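Local structure of possible TctC subunit of the Tripartite Tricarboxylate Transport(TTT) Family (Rhodopseudomonas palustris, 6HKE) at residues A[61-66]-A[94-99]; A[179-184]-A[203-208]; A[213-218]-A[225-230]; A[236-241]-A[295-300]. The protein binds malate and probably serves as the periplasmic substrate-binding component of a tripartite tricarboxylate transporter that takes up C4-dicarboxylates. The protein carries 2 engineered substitutions. One frame throughout, in Å; residues are numbered along the deposited sequence.

Contact 1: residues A[61-66]-A[94-99]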
loop_
_atom_site.group_PDB
_atom_site.type_symbol
_atom_site.label_atom_id
_atom_site.label_comp_id
_atom_site.label_asym_id
_atom_site.label_seq_id
_atom_site.Cartn_x
_atom_site.Cartn_y
_atom_site.Cartn_z
ATOM N N LEU A 61 2.341 -9.611 10.501
ATOM C CA LEU A 61 2.358 -11.071 10.759
ATOM C C LEU A 61 2.725 -11.833 9.484
ATOM O O LEU A 61 3.542 -12.739 9.590
ATOM C CB LEU A 61 1.004 -11.559 11.283
ATOM C CG LEU A 61 0.895 -13.081 11.429
ATOM C CD1 LEU A 61 1.793 -13.580 12.549
ATOM C CD2 LEU A 61 -0.536 -13.506 11.683
ATOM N N ALA A 62 2.127 -11.512 8.334
ATOM C CA ALA A 62 2.399 -12.216 7.062
ATOM C C ALA A 62 3.903 -12.191 6.794
ATOM O O ALA A 62 4.466 -13.266 6.529
ATOM C CB ALA A 62 1.657 -11.603 5.914
ATOM N N ALA A 63 4.500 -10.995 6.842
ATOM C CA ALA A 63 5.924 -10.747 6.537
ATOM C C ALA A 63 6.784 -11.482 7.571
ATOM O O ALA A 63 7.850 -12.006 7.203
ATOM C CB ALA A 63 6.210 -9.265 6.501
ATOM N N THR A 64 6.345 -11.529 8.823
ATOM C CA THR A 64 7.066 -12.265 9.892
ATOM C C THR A 64 7.080 -13.763 9.551
ATOM O O THR A 64 8.169 -14.364 9.623
ATOM C CB THR A 64 6.464 -11.978 11.270
ATOM O OG1 THR A 64 6.492 -10.560 11.427
ATOM C CG2 THR A 64 7.220 -12.662 12.385
ATOM N N ARG A 65 5.940 -14.356 9.190
ATOM C CA ARG A 65 5.869 -15.806 8.852
ATOM C C ARG A 65 6.706 -16.061 7.594
ATOM O O ARG A 65 7.426 -17.061 7.571
ATOM C CB ARG A 65 4.426 -16.309 8.702
ATOM C CG ARG A 65 3.763 -16.623 10.040
ATOM C CD ARG A 65 2.592 -17.601 9.950
ATOM N NE ARG A 65 1.817 -17.610 11.191
ATOM C CZ ARG A 65 0.492 -17.749 11.282
ATOM N NH1 ARG A 65 -0.092 -17.720 12.472
ATOM N NH2 ARG A 65 -0.254 -17.886 10.197
ATOM N N VAL A 66 6.671 -15.173 6.601
ATOM C CA VAL A 66 7.428 -15.416 5.337
ATOM C C VAL A 66 8.930 -15.155 5.558
ATOM O O VAL A 66 9.737 -15.822 4.917
ATOM C CB VAL A 66 6.830 -14.645 4.150
ATOM C CG1 VAL A 66 7.721 -14.734 2.919
ATOM C CG2 VAL A 66 5.444 -15.182 3.828
ATOM N N LEU A 94 9.206 -4.345 15.845
ATOM C CA LEU A 94 8.961 -4.987 14.532
ATOM C C LEU A 94 9.821 -6.254 14.465
ATOM O O LEU A 94 11.000 -6.160 14.806
ATOM C CB LEU A 94 9.282 -4.011 13.396
ATOM C CG LEU A 94 8.921 -4.523 11.998
ATOM C CD1 LEU A 94 7.418 -4.722 11.854
ATOM C CD2 LEU A 94 9.447 -3.584 10.927
ATOM N N ALA A 95 9.236 -7.385 14.048
ATOM C CA ALA A 95 9.818 -8.745 14.176
ATOM C C ALA A 95 10.850 -9.016 13.074
ATOM O O ALA A 95 11.549 -10.006 13.183
ATOM C CB ALA A 95 8.724 -9.789 14.171
ATOM N N TYR A 96 10.971 -8.154 12.070
ATOM C CA TYR A 96 11.874 -8.362 10.911
ATOM C C TYR A 96 12.469 -7.017 10.523
ATOM O O TYR A 96 11.954 -5.980 10.960
ATOM C CB TYR A 96 11.116 -8.986 9.735
ATOM C CG TYR A 96 9.903 -8.200 9.307
ATOM C CD1 TYR A 96 10.018 -7.086 8.492
ATOM C CD2 TYR A 96 8.639 -8.555 9.737
ATOM C CE1 TYR A 96 8.912 -6.350 8.102
ATOM C CE2 TYR A 96 7.525 -7.819 9.374
ATOM C CZ TYR A 96 7.654 -6.722 8.541
ATOM O OH TYR A 96 6.549 -6.003 8.186
ATOM N N ARG A 97 13.546 -7.069 9.754
ATOM C CA ARG A 97 14.164 -5.916 9.060
ATOM C C ARG A 97 13.695 -6.012 7.607
ATOM O O ARG A 97 13.913 -7.021 6.944
ATOM C CB ARG A 97 15.682 -5.999 9.251
ATOM C CG ARG A 97 16.100 -6.284 10.696
ATOM C CD ARG A 97 17.517 -6.801 10.861
ATOM N NE ARG A 97 17.663 -8.105 10.235
ATOM C CZ ARG A 97 18.823 -8.700 9.963
ATOM N NH1 ARG A 97 19.971 -8.107 10.265
ATOM N NH2 ARG A 97 18.832 -9.892 9.384
ATOM N N PRO A 98 12.958 -5.031 7.061
ATOM C CA PRO A 98 12.474 -5.163 5.690
ATOM C C PRO A 98 13.603 -5.200 4.653
ATOM O O PRO A 98 13.365 -5.764 3.609
ATOM C CB PRO A 98 11.589 -3.937 5.476
ATOM C CG PRO A 98 11.257 -3.468 6.871
ATOM C CD PRO A 98 12.460 -3.823 7.728
ATOM N N ASP A 99 14.774 -4.621 4.952
ATOM C CA ASP A 99 15.956 -4.659 4.040
ATOM C C ASP A 99 16.640 -6.025 4.119
ATOM O O ASP A 99 16.982 -6.543 3.061
ATOM C CB ASP A 99 16.968 -3.524 4.253
ATOM C CG ASP A 99 17.278 -3.120 5.687
ATOM O OD1 ASP A 99 16.577 -3.581 6.609
ATOM O OD2 ASP A 99 18.205 -2.299 5.855
#
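The Tyr96 ring lies against helix 61-67 along the ridge made by Ala63 and Thr64, lending that helix its CD2-CE2 side. The methyl of Ala63 approaches obliquely, with CB 3.5 Å from Tyr96 CE2. Thr64 comes in at the rim instead: its OG1 lies in the ring plane, 3.4 Å from Tyr96 CD2. With Thr64 OG1 turned beside its own backbone N (chi1 -56°), the hydroxyl borders the ring while CG2 reaches the methyl of Ala95, the two carbons Thr64 CG2 and Ala95 CB being 3.7 Å apart. Leu94 CG sits over the centre of one ring face, 4.2 Å above the plane, and Phe102 meets the tyrosine edge-to-face. Both polar ends point to backbone oxygens: Tyr96 OH bonds to Thr83 O, and Thr64 OG1 to the carbonyl oxygen of Thr60, just before the helix. Cutting Tyr96 back to alanine is likely to strip the methyl of Ala63 of the ring packed against it and Thr83 O of the phenol hydroxyl. The Tyr96 side chain is about 8 Å from that of His80, a malate-binding residue. The ring thus ties its loop to two helices by different means: a hydrogen bond toward helix 82-90, and van der Waals contact alone toward helix 61-67.

Contact 2: residues A[179-184]-A[203-208]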
loop_
_atom_site.group_PDB
_atom_site.type_symbol
_atom_site.label_atom_id
_atom_site.label_comp_id
_atom_site.label_asym_id
_atom_site.label_seq_id
_atom_site.Cartn_x
_atom_site.Cartn_y
_atom_site.Cartn_z
ATOM N N GLN A 179 -15.391 0.297 3.239
ATOM C CA GLN A 179 -16.834 -0.021 3.451
ATOM C C GLN A 179 -17.333 0.700 4.712
ATOM O O GLN A 179 -18.436 1.244 4.663
ATOM C CB GLN A 179 -17.083 -1.529 3.491
ATOM C CG GLN A 179 -17.497 -2.099 2.137
ATOM C CD GLN A 179 -16.969 -3.497 1.903
ATOM O OE1 GLN A 179 -17.027 -4.363 2.779
ATOM N NE2 GLN A 179 -16.452 -3.733 0.704
ATOM N N ALA A 180 -16.529 0.754 5.777
ATOM C CA ALA A 180 -16.850 1.482 7.024
ATOM C C ALA A 180 -16.992 2.986 6.741
ATOM O O ALA A 180 -17.827 3.637 7.398
ATOM C CB ALA A 180 -15.761 1.225 8.032
ATOM N N LEU A 181 -16.170 3.530 5.834
ATOM C CA LEU A 181 -16.216 4.956 5.415
ATOM C C LEU A 181 -17.470 5.193 4.556
ATOM O O LEU A 181 -18.102 6.221 4.727
ATOM C CB LEU A 181 -14.924 5.324 4.675
ATOM C CG LEU A 181 -14.706 6.831 4.516
ATOM C CD1 LEU A 181 -14.297 7.464 5.834
ATOM C CD2 LEU A 181 -13.687 7.142 3.441
ATOM N N VAL A 182 -17.832 4.243 3.700
ATOM C CA VAL A 182 -19.045 4.274 2.833
ATOM C C VAL A 182 -20.305 4.305 3.701
ATOM O O VAL A 182 -21.273 4.948 3.278
ATOM C CB VAL A 182 -19.076 3.073 1.865
ATOM C CG1 VAL A 182 -20.450 2.871 1.217
ATOM C CG2 VAL A 182 -17.988 3.207 0.810
ATOM N N GLU A 183 -20.311 3.596 4.829
ATOM C CA GLU A 183 -21.477 3.522 5.751
ATOM C C GLU A 183 -21.370 4.638 6.797
ATOM O O GLU A 183 -22.201 4.680 7.688
ATOM C CB GLU A 183 -21.533 2.129 6.382
ATOM C CG GLU A 183 -21.953 1.052 5.394
ATOM C CD GLU A 183 -21.712 -0.391 5.811
ATOM O OE1 GLU A 183 -22.510 -1.258 5.419
ATOM O OE2 GLU A 183 -20.720 -0.652 6.500
ATOM N N GLY A 184 -20.347 5.490 6.715
ATOM C CA GLY A 184 -20.111 6.598 7.659
ATOM C C GLY A 184 -19.830 6.130 9.080
ATOM O O GLY A 184 -20.053 6.940 9.983
ATOM N N GLY A 203 -19.610 7.645 -6.217
ATOM C CA GLY A 203 -19.946 8.778 -5.334
ATOM C C GLY A 203 -20.123 8.390 -3.867
ATOM O O GLY A 203 -20.726 9.196 -3.129
ATOM N N LYS A 204 -19.580 7.253 -3.422
ATOM C CA LYS A 204 -19.847 6.700 -2.057
ATOM C C LYS A 204 -18.926 7.340 -1.007
ATOM O O LYS A 204 -19.247 7.252 0.179
ATOM C CB LYS A 204 -19.702 5.179 -2.034
ATOM C CG LYS A 204 -20.849 4.410 -2.661
ATOM C CD LYS A 204 -20.444 3.003 -3.031
ATOM C CE LYS A 204 -21.623 2.063 -3.170
ATOM N NZ LYS A 204 -21.241 0.803 -3.857
ATOM N N VAL A 205 -17.832 7.976 -1.412
ATOM C CA VAL A 205 -16.958 8.716 -0.463
ATOM C C VAL A 205 -16.441 9.934 -1.207
ATOM O O VAL A 205 -16.740 10.050 -2.412
ATOM C CB VAL A 205 -15.806 7.837 0.067
ATOM C CG1 VAL A 205 -16.315 6.642 0.863
ATOM C CG2 VAL A 205 -14.885 7.385 -1.047
ATOM N N LYS A 206 -15.669 10.779 -0.529
ATOM C CA LYS A 206 -15.039 11.957 -1.161
ATOM C C LYS A 206 -13.557 12.002 -0.781
ATOM O O LYS A 206 -13.193 11.436 0.277
ATOM C CB LYS A 206 -15.802 13.232 -0.794
ATOM C CG LYS A 206 -16.048 13.471 0.681
ATOM C CD LYS A 206 -16.942 14.660 0.895
ATOM C CE LYS A 206 -16.904 15.179 2.315
ATOM N NZ LYS A 206 -17.618 16.472 2.432
ATOM N N ALA A 207 -12.748 12.573 -1.680
ATOM C CA ALA A 207 -11.310 12.863 -1.506
ATOM C C ALA A 207 -11.177 14.347 -1.171
ATOM O O ALA A 207 -11.904 15.114 -1.765
ATOM C CB ALA A 207 -10.562 12.536 -2.773
ATOM N N TYR A 208 -10.316 14.724 -0.231
ATOM C CA TYR A 208 -9.948 16.137 0.012
ATOM C C TYR A 208 -8.691 16.450 -0.797
ATOM O O TYR A 208 -8.735 17.387 -1.595
ATOM C CB TYR A 208 -9.800 16.395 1.509
ATOM C CG TYR A 208 -11.126 16.522 2.212
ATOM C CD1 TYR A 208 -11.750 17.752 2.310
ATOM C CD2 TYR A 208 -11.772 15.420 2.749
ATOM C CE1 TYR A 208 -12.966 17.891 2.956
ATOM C CE2 TYR A 208 -12.995 15.542 3.388
ATOM C CZ TYR A 208 -13.599 16.784 3.489
ATOM O OH TYR A 208 -14.804 16.932 4.124
HETATM O O HOH W 1 -19.492 7.947 3.039
HETATM O O HOH W 2 -21.605 6.663 1.297
#
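This is a small apolar contact with a water-bridged margin, where the C-terminal turn of helix 174-182 meets the segment leading into strand 205-210. Val205 CG1 is its hub: Leu181 CD2 lies 3.7 Å from Val205 CG1, and Val182 CG2 touches that same methyl at 3.8 Å. Both side chains cross Val205 at about a right angle. Val205 CG1 is set beside its own backbone N (chi1 -63°), which turns this branch to the helix. Val182 also rests on the aliphatic root of Lys204, its CG2 being 3.9 Å from Lys204 CB, while the extended lysine chain runs off to a salt bridge with Glu202. Lys204 O receives two waters: one spans to Leu181 O, the other to Val182 O, the latter 2.6 Å from its water, so helix-end carbonyls and loop carbonyl are linked through solvent. With an alanine in place of Val182, the CG1 methyl of Val205 would probably lose one of its two neighbours here and the root of Lys204 its apolar support. Gly184 and Gly203, each with positive phi, close their helices in Schellman motifs. Around this joint, Leu181 also touches Leu116 of strand 102-118, and Val205 packs on Ala199 and Leu200 of helix 193-201.

Contact 3: residues A[213-218]-A[225-230]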
loop_
_atom_site.group_PDB
_atom_site.type_symbol
_atom_site.label_atom_id
_atom_site.label_comp_id
_atom_site.label_asym_id
_atom_site.label_seq_id
_atom_site.Cartn_x
_atom_site.Cartn_y
_atom_site.Cartn_z
ATOM N N SER A 213 2.825 15.238 -5.887
ATOM C CA SER A 213 3.356 16.478 -6.514
ATOM C C SER A 213 2.385 17.009 -7.566
ATOM O O SER A 213 2.344 18.225 -7.768
ATOM C CB SER A 213 4.686 16.213 -7.168
ATOM O OG SER A 213 5.660 15.926 -6.183
ATOM N N GLU A 214 1.716 16.096 -8.268
ATOM C CA GLU A 214 0.903 16.379 -9.475
ATOM C C GLU A 214 -0.457 15.703 -9.299
ATOM O O GLU A 214 -0.532 14.682 -8.591
ATOM C CB GLU A 214 1.624 15.895 -10.732
ATOM C CG GLU A 214 2.740 16.810 -11.203
ATOM C CD GLU A 214 3.491 16.292 -12.428
ATOM O OE1 GLU A 214 4.044 15.164 -12.354
ATOM O OE2 GLU A 214 3.520 17.006 -13.462
ATOM N N ARG A 215 -1.501 16.299 -9.865
ATOM C CA ARG A 215 -2.861 15.708 -9.865
ATOM C C ARG A 215 -2.787 14.402 -10.642
ATOM O O ARG A 215 -1.951 14.311 -11.555
ATOM C CB ARG A 215 -3.882 16.677 -10.457
ATOM C CG ARG A 215 -4.109 17.910 -9.596
ATOM C CD ARG A 215 -5.472 18.493 -9.887
ATOM N NE ARG A 215 -5.828 19.640 -9.079
ATOM C CZ ARG A 215 -7.042 20.162 -9.051
ATOM N NH1 ARG A 215 -8.006 19.631 -9.790
ATOM N NH2 ARG A 215 -7.284 21.240 -8.313
ATOM N N ASP A 216 -3.587 13.416 -10.259
ATOM C CA ASP A 216 -3.638 12.132 -10.991
ATOM C C ASP A 216 -4.752 12.225 -12.035
ATOM O O ASP A 216 -5.877 12.576 -11.726
ATOM C CB ASP A 216 -3.779 10.972 -10.012
ATOM C CG ASP A 216 -3.371 9.633 -10.593
ATOM O OD1 ASP A 216 -3.994 9.218 -11.599
ATOM O OD2 ASP A 216 -2.449 9.002 -10.024
ATOM N N PRO A 217 -4.484 11.906 -13.314
ATOM C CA PRO A 217 -5.527 11.974 -14.332
ATOM C C PRO A 217 -6.736 11.036 -14.130
ATOM O O PRO A 217 -7.724 11.327 -14.721
ATOM C CB PRO A 217 -4.790 11.692 -15.656
ATOM C CG PRO A 217 -3.423 11.162 -15.290
ATOM C CD PRO A 217 -3.163 11.534 -13.846
ATOM N N VAL A 218 -6.688 10.000 -13.282
ATOM C CA VAL A 218 -7.904 9.181 -12.980
ATOM C C VAL A 218 -8.759 9.885 -11.919
ATOM O O VAL A 218 -9.919 9.458 -11.738
ATOM C CB VAL A 218 -7.603 7.735 -12.530
ATOM C CG1 VAL A 218 -6.647 7.025 -13.473
ATOM C CG2 VAL A 218 -7.100 7.686 -11.104
ATOM N N ALA A 225 -1.911 17.941 -2.171
ATOM C CA ALA A 225 -1.735 18.479 -0.810
ATOM C C ALA A 225 -1.007 19.827 -0.913
ATOM O O ALA A 225 -1.331 20.724 -0.110
ATOM C CB ALA A 225 -1.005 17.480 0.037
ATOM N N ARG A 226 -0.087 19.960 -1.879
ATOM C CA ARG A 226 0.715 21.186 -2.109
ATOM C C ARG A 226 -0.245 22.342 -2.387
ATOM O O ARG A 226 -0.195 23.340 -1.647
ATOM C CB ARG A 226 1.704 21.047 -3.273
ATOM C CG ARG A 226 2.161 22.395 -3.829
ATOM C CD ARG A 226 3.457 22.381 -4.613
ATOM N NE ARG A 226 4.561 21.867 -3.805
ATOM C CZ ARG A 226 5.344 22.586 -2.991
ATOM N NH1 ARG A 226 5.168 23.887 -2.845
ATOM N NH2 ARG A 226 6.307 21.989 -2.309
ATOM N N GLU A 227 -1.101 22.206 -3.403
ATOM C CA GLU A 227 -1.931 23.337 -3.883
ATOM C C GLU A 227 -2.963 23.682 -2.803
ATOM O O GLU A 227 -3.323 24.844 -2.742
ATOM C CB GLU A 227 -2.429 23.088 -5.317
ATOM C CG GLU A 227 -3.497 22.038 -5.456
ATOM C CD GLU A 227 -3.971 21.834 -6.890
ATOM O OE1 GLU A 227 -4.774 22.671 -7.353
ATOM O OE2 GLU A 227 -3.569 20.824 -7.533
ATOM N N ALA A 228 -3.315 22.754 -1.906
ATOM C CA ALA A 228 -4.278 22.965 -0.797
ATOM C C ALA A 228 -3.562 23.377 0.506
ATOM O O ALA A 228 -4.254 23.442 1.549
ATOM C CB ALA A 228 -5.124 21.723 -0.603
ATOM N N GLY A 229 -2.251 23.660 0.457
ATOM C CA GLY A 229 -1.476 24.316 1.533
ATOM C C GLY A 229 -0.622 23.369 2.376
ATOM O O GLY A 229 0.068 23.880 3.274
ATOM N N LEU A 230 -0.603 22.051 2.113
ATOM C CA LEU A 230 0.115 21.070 2.971
ATOM C C LEU A 230 1.115 20.280 2.135
ATOM O O LEU A 230 0.958 19.079 1.929
ATOM C CB LEU A 230 -0.913 20.165 3.666
ATOM C CG LEU A 230 -0.476 19.607 5.021
ATOM C CD1 LEU A 230 -0.360 20.718 6.061
ATOM C CD2 LEU A 230 -1.451 18.548 5.500
#
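Arg215 grips Glu227 side-on with two nitrogens, yet both carboxylate oxygens are approached from above their plane. This bidentate salt bridge spans the long loop between strands 205-210 and 236-244, joining an extended run to a type I beta turn from Arg226 to Gly229. The bond from Arg215 NE to Glu227 OE2 is 3.0 Å long and nearly straight, at 174°. Its companion, from Arg215 NH2 to Glu227 OE1, is also 3.0 Å but more bent. Both oxygens lie at the edge of the guanidinium, near its plane; the mismatch comes from the carboxylate, whose plane is turned 40° from that of the arginine. Arg215 reaches across with its chain extended from CG to NE, whereas Glu227 CG stands between its backbone N and carbonyl carbon, chi1 72°, which swings the acid toward the other run. The remaining arginine nitrogen, NH1, bonds to Pro220 O, so the guanidinium is held from more than one direction and its rotation is probably restricted. Both residues are exposed, and solvent is likely to weaken the pairing of their charges. Next to the arginine, Asp216 forms an Asx turn: its OD1, through the anti lone pair, accepts from Val218 N at 3.3 Å.

Contact 4: residues A[236-241]-A[295-300]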
loop_
_atom_site.group_PDB
_atom_site.type_symbol
_atom_site.label_atom_id
_atom_site.label_comp_id
_atom_site.label_asym_id
_atom_site.label_seq_id
_atom_site.Cartn_x
_atom_site.Cartn_y
_atom_site.Cartn_z
ATOM N N GLY A 236 4.059 8.281 -1.798
ATOM C CA GLY A 236 4.096 7.385 -2.964
ATOM C C GLY A 236 4.121 5.967 -2.454
ATOM O O GLY A 236 5.162 5.582 -1.858
ATOM N N ALA A 237 2.993 5.263 -2.567
ATOM C CA ALA A 237 2.825 3.902 -2.032
ATOM C C ALA A 237 3.312 2.909 -3.077
ATOM O O ALA A 237 2.576 2.616 -4.017
ATOM C CB ALA A 237 1.385 3.655 -1.658
ATOM N N TRP A 238 4.515 2.394 -2.904
ATOM C CA TRP A 238 5.048 1.290 -3.735
ATOM C C TRP A 238 4.563 -0.015 -3.116
ATOM O O TRP A 238 4.378 -0.087 -1.871
ATOM C CB TRP A 238 6.572 1.354 -3.852
ATOM C CG TRP A 238 7.285 1.532 -2.549
ATOM C CD1 TRP A 238 7.683 2.707 -1.980
ATOM C CD2 TRP A 238 7.717 0.485 -1.665
ATOM N NE1 TRP A 238 8.321 2.461 -0.792
ATOM C CE2 TRP A 238 8.359 1.106 -0.576
ATOM C CE3 TRP A 238 7.613 -0.909 -1.684
ATOM C CZ2 TRP A 238 8.868 0.379 0.499
ATOM C CZ3 TRP A 238 8.156 -1.631 -0.648
ATOM C CH2 TRP A 238 8.771 -0.991 0.433
ATOM N N THR A 239 4.307 -0.993 -3.970
ATOM C CA THR A 239 4.004 -2.378 -3.558
ATOM C C THR A 239 5.067 -3.270 -4.195
ATOM O O THR A 239 5.393 -3.039 -5.363
ATOM C CB THR A 239 2.547 -2.690 -3.901
ATOM O OG1 THR A 239 1.781 -1.931 -2.960
ATOM C CG2 THR A 239 2.211 -4.166 -3.841
ATOM N N GLY A 240 5.565 -4.253 -3.443
ATOM C CA GLY A 240 6.670 -5.114 -3.876
ATOM C C GLY A 240 6.415 -6.583 -3.612
ATOM O O GLY A 240 5.670 -6.922 -2.645
ATOM N N LEU A 241 7.066 -7.420 -4.425
ATOM C CA LEU A 241 7.170 -8.889 -4.233
ATOM C C LEU A 241 8.550 -9.182 -3.636
ATOM O O LEU A 241 9.542 -8.745 -4.226
ATOM C CB LEU A 241 6.956 -9.579 -5.583
ATOM C CG LEU A 241 6.864 -11.100 -5.534
ATOM C CD1 LEU A 241 5.685 -11.565 -4.680
ATOM C CD2 LEU A 241 6.761 -11.651 -6.946
ATOM N N GLN A 295 15.173 0.892 1.292
ATOM C CA GLN A 295 16.205 1.669 2.038
ATOM C C GLN A 295 15.708 3.111 2.220
ATOM O O GLN A 295 15.709 3.599 3.370
ATOM C CB GLN A 295 17.557 1.616 1.328
ATOM C CG GLN A 295 18.732 1.773 2.274
ATOM C CD GLN A 295 18.928 0.578 3.180
ATOM O OE1 GLN A 295 18.628 -0.574 2.835
ATOM N NE2 GLN A 295 19.469 0.849 4.358
ATOM N N GLU A 296 15.249 3.742 1.137
ATOM C CA GLU A 296 14.761 5.148 1.126
ATOM C C GLU A 296 13.504 5.278 1.991
ATOM O O GLU A 296 13.426 6.239 2.759
ATOM C CB GLU A 296 14.486 5.610 -0.303
ATOM C CG GLU A 296 15.755 5.911 -1.070
ATOM C CD GLU A 296 15.578 6.036 -2.574
ATOM O OE1 GLU A 296 14.526 5.596 -3.089
ATOM O OE2 GLU A 296 16.505 6.566 -3.234
ATOM N N GLU A 297 12.562 4.338 1.879
ATOM C CA GLU A 297 11.316 4.362 2.691
ATOM C C GLU A 297 11.677 4.242 4.174
ATOM O O GLU A 297 11.144 5.028 4.958
ATOM C CB GLU A 297 10.318 3.274 2.288
ATOM C CG GLU A 297 8.873 3.741 2.393
ATOM C CD GLU A 297 8.565 5.049 1.668
ATOM O OE1 GLU A 297 8.213 6.029 2.354
ATOM O OE2 GLU A 297 8.668 5.097 0.421
ATOM N N ILE A 298 12.563 3.324 4.547
ATOM C CA ILE A 298 12.957 3.141 5.979
ATOM C C ILE A 298 13.447 4.490 6.530
ATOM O O ILE A 298 12.963 4.869 7.613
ATOM C CB ILE A 298 13.996 2.012 6.160
ATOM C CG1 ILE A 298 13.368 0.636 5.926
ATOM C CG2 ILE A 298 14.670 2.096 7.527
ATOM C CD1 ILE A 298 14.331 -0.538 6.011
ATOM N N SER A 299 14.344 5.182 5.813
ATOM C CA SER A 299 15.010 6.442 6.254
ATOM C C SER A 299 13.990 7.577 6.296
ATOM O O SER A 299 14.046 8.386 7.257
ATOM C CB SER A 299 16.164 6.857 5.366
ATOM O OG SER A 299 16.823 5.744 4.805
ATOM N N ARG A 300 13.145 7.657 5.260
ATOM C CA ARG A 300 12.099 8.700 5.103
ATOM C C ARG A 300 11.246 8.716 6.383
ATOM O O ARG A 300 11.106 9.789 6.978
ATOM C CB ARG A 300 11.333 8.447 3.794
ATOM C CG ARG A 300 10.290 9.493 3.443
ATOM C CD ARG A 300 9.013 9.285 4.237
ATOM N NE ARG A 300 7.997 10.327 4.065
ATOM C CZ ARG A 300 7.046 10.333 3.134
ATOM N NH1 ARG A 300 6.183 11.332 3.104
ATOM N NH2 ARG A 300 6.957 9.357 2.242
HETATM O O HOH W 3 7.419 6.328 -1.447
#
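Glu297 OE2 is gripped by two donors, the indole N-H of Trp238 and a water that runs on to Gly236 O. The bond from Trp238 NE1 to Glu297 OE2 is 2.9 Å long and somewhat bent, 147° at the hydrogen. The oxygen lies close to the plane of the indole, and the nitrogen meets it on the anti side of the carboxylate, 24° out of the carboxylate plane. The two side chains run antiparallel alongside each other, so the aliphatic part of the acid also borders the edge of the indole: Glu297 CB, in the ring plane, is 3.7 Å from Trp238 CZ2. A bend at chi2 (52°) folds the glutamate back so that its carboxylate reaches the nitrogen edge. The other oxygen faces its own helix: Glu297 OE1 forms a long salt bridge of 3.6 Å with Arg300 NH2, one turn on, and takes a weak bond from Trp301. The positive charge of Arg300 would probably help keep the buried acid ionised. Arg300 in turn uses NH1 to hold Gln234 O, just before the strand. Leu290, Leu293 and Val294 of helix 287-305 pack on the indole as well. The side chain of His80, a malate-binding residue, is about 5 Å from that of Trp238. Here the C-terminal helix packs on one of the strands of the mixed sheet in a periplasmic binding protein, with the Trp238 side chain about 11 Å from the bound malate.

Contact 4 is buried, contacts 1 and 2 are partly so, and contact 3 lies at the surface. Chemistry follows place: an acid held by an indole and a water in the interior, aromatic and aliphatic packing at the two intermediate sites, an exposed bidentate ion pair in the loop. Contacts 1 and 4 adjoin directly, Asp99 and Pro98 touching Gln295 or Ile298 of helix 287-305. Contact 2 is on the opposite side of the chain's centre from both, yet its strand 205-210 and strand 236-244 of contact 4 reach the same sheet. Contact 3 occupies the connection between those two strands, about 6 Å from contact 2 at the nearest atoms.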